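Local coordinates for protein ATP-dependent zinc metalloprotease FtsH (Thermotoga maritima, PDB 4M8A) that acts as a membrane-anchored, ATP-dependent zinc metalloprotease that probably degrades cytoplasmic and membrane proteins, and is represented here by its periplasmic domain, at residues B[6-9]-B[10-13]. Residues are numbered along the deposited sequence; the frame is centred on the assembly and turned at random.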
loop_
_atom_site.group_PDB
_atom_site.type_symbol
_atom_site.label_atom_id
_atom_site.label_comp_id
_atom_site.label_asym_id
_atom_site.label_seq_id
_atom_site.Cartn_x
_atom_site.Cartn_y
_atom_site.Cartn_z
ATOM N N LYS B 6 25.986 2.309 12.501
ATOM C CA LYS B 6 25.694 1.010 11.912
ATOM C C LYS B 6 24.310 0.557 12.367
ATOM O O LYS B 6 23.963 0.683 13.540
ATOM C CB LYS B 6 26.766 0.000 12.331
ATOM C CG LYS B 6 26.535 -1.435 11.864
ATOM C CD LYS B 6 26.582 -1.554 10.342
ATOM C CE LYS B 6 26.669 -3.019 9.893
ATOM N NZ LYS B 6 25.417 -3.796 10.148
ATOM N N LEU B 7 23.518 0.055 11.426
ATOM C CA LEU B 7 22.163 -0.397 11.700
ATOM C C LEU B 7 21.951 -1.731 10.983
ATOM O O LEU B 7 22.263 -1.863 9.801
ATOM C CB LEU B 7 21.179 0.658 11.183
ATOM C CG LEU B 7 19.682 0.419 11.317
ATOM C CD1 LEU B 7 19.288 0.454 12.778
ATOM C CD2 LEU B 7 18.924 1.485 10.539
ATOM N N SER B 8 21.437 -2.730 11.686
ATOM C CA SER B 8 21.208 -4.026 11.050
ATOM C C SER B 8 20.044 -3.922 10.064
ATOM O O SER B 8 19.185 -3.036 10.183
ATOM C CB SER B 8 20.919 -5.120 12.099
ATOM O OG SER B 8 19.613 -4.969 12.642
ATOM N N TYR B 9 20.003 -4.836 9.102
ATOM C CA TYR B 9 18.877 -4.892 8.184
ATOM C C TYR B 9 17.561 -5.105 8.941
ATOM O O TYR B 9 16.557 -4.451 8.654
ATOM C CB TYR B 9 19.091 -5.945 7.079
ATOM C CG TYR B 9 17.989 -5.891 6.050
ATOM C CD1 TYR B 9 17.917 -4.845 5.134
ATOM C CD2 TYR B 9 16.997 -6.852 6.020
ATOM C CE1 TYR B 9 16.899 -4.777 4.212
ATOM C CE2 TYR B 9 15.963 -6.786 5.086
ATOM C CZ TYR B 9 15.924 -5.744 4.192
ATOM O OH TYR B 9 14.902 -5.640 3.271
ATOM N N THR B 10 17.561 -5.996 9.929
ATOM C CA THR B 10 16.345 -6.235 10.701
ATOM C C THR B 10 15.854 -4.966 11.393
ATOM O O THR B 10 14.662 -4.650 11.358
ATOM C CB THR B 10 16.574 -7.336 11.735
ATOM O OG1 THR B 10 17.000 -8.510 11.046
ATOM C CG2 THR B 10 15.291 -7.661 12.486
ATOM N N SER B 11 16.778 -4.231 12.005
ATOM C CA SER B 11 16.418 -3.004 12.704
ATOM C C SER B 11 15.930 -1.934 11.724
ATOM O O SER B 11 15.034 -1.157 12.052
ATOM C CB SER B 11 17.581 -2.482 13.549
ATOM O OG SER B 11 17.804 -3.297 14.696
ATOM N N PHE B 12 16.501 -1.921 10.523
ATOM C CA PHE B 12 16.060 -1.019 9.462
ATOM C C PHE B 12 14.612 -1.306 9.089
ATOM O O PHE B 12 13.787 -0.394 9.027
ATOM C CB PHE B 12 16.960 -1.176 8.233
ATOM C CG PHE B 12 16.381 -0.596 6.967
ATOM C CD1 PHE B 12 16.135 0.764 6.850
ATOM C CD2 PHE B 12 16.099 -1.420 5.884
ATOM C CE1 PHE B 12 15.598 1.293 5.678
ATOM C CE2 PHE B 12 15.573 -0.903 4.712
ATOM C CZ PHE B 12 15.324 0.458 4.602
ATOM N N VAL B 13 14.302 -2.576 8.837
ATOM C CA VAL B 13 12.929 -2.963 8.525
ATOM C C VAL B 13 11.989 -2.572 9.665
ATOM O O VAL B 13 10.894 -2.052 9.414
ATOM C CB VAL B 13 12.822 -4.465 8.173
ATOM C CG1 VAL B 13 11.387 -4.880 8.024
ATOM C CG2 VAL B 13 13.605 -4.757 6.896
HETATM O O HOH W 1 19.769 -5.618 15.202
#
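V13 sets its CG2 methyl over one face of the Y9 ring, a CH-pi contact with 3.9 Å from that carbon to the ring centroid and the methyl displaced toward the rim, nearest CE2. F12 meets the same ring obliquely: its CD2 lies 3.8 Å from Y9 CE1, which itself sits at the edge of the F12 ring, and the two planes are inclined at 49°. Y9 reaches both partners because its CG stands anti to the backbone N (chi1 -174°), which carries the ring out beside the first turn of helix 9-17. W50 packs edge-to-face with Y9, and V62 of a second subunit also touches it. With an alanine in place of Y9, the V13 methyl is likely to lose the aromatic face it rests on, and a gap would probably open beside F12 and W50.

S8 is the N-cap of this helix. Its OG reaches forward over the first turn to accept from S11 N at 3.0 Å, a fairly straight bond (160° at the hydrogen), and a water bridges the same oxygen to S11 OG. Behind the cap, ordinary helical bonds begin: F12 N donates to S8 O, and V13 N to Y9 O at 2.9 Å. L7, just before the cap, folds against the turn, with CD1 pressed to S11 CB at a tight 3.5 Å and CD2 resting on F12 CB. L7 and F12 both pack on V46, tying the helix start to the sheet, while T10 OG1 is hydrogen-bonded to backbone atoms of I66 and V68 of the second subunit.

Chemically, then, the turn pairs a hydrated capping oxygen, which gives an early helix N-H its acceptor, with apolar side chains; L7 and F12 pack on the sheet of their own domain, while Y9 and T10 also meet the second subunit.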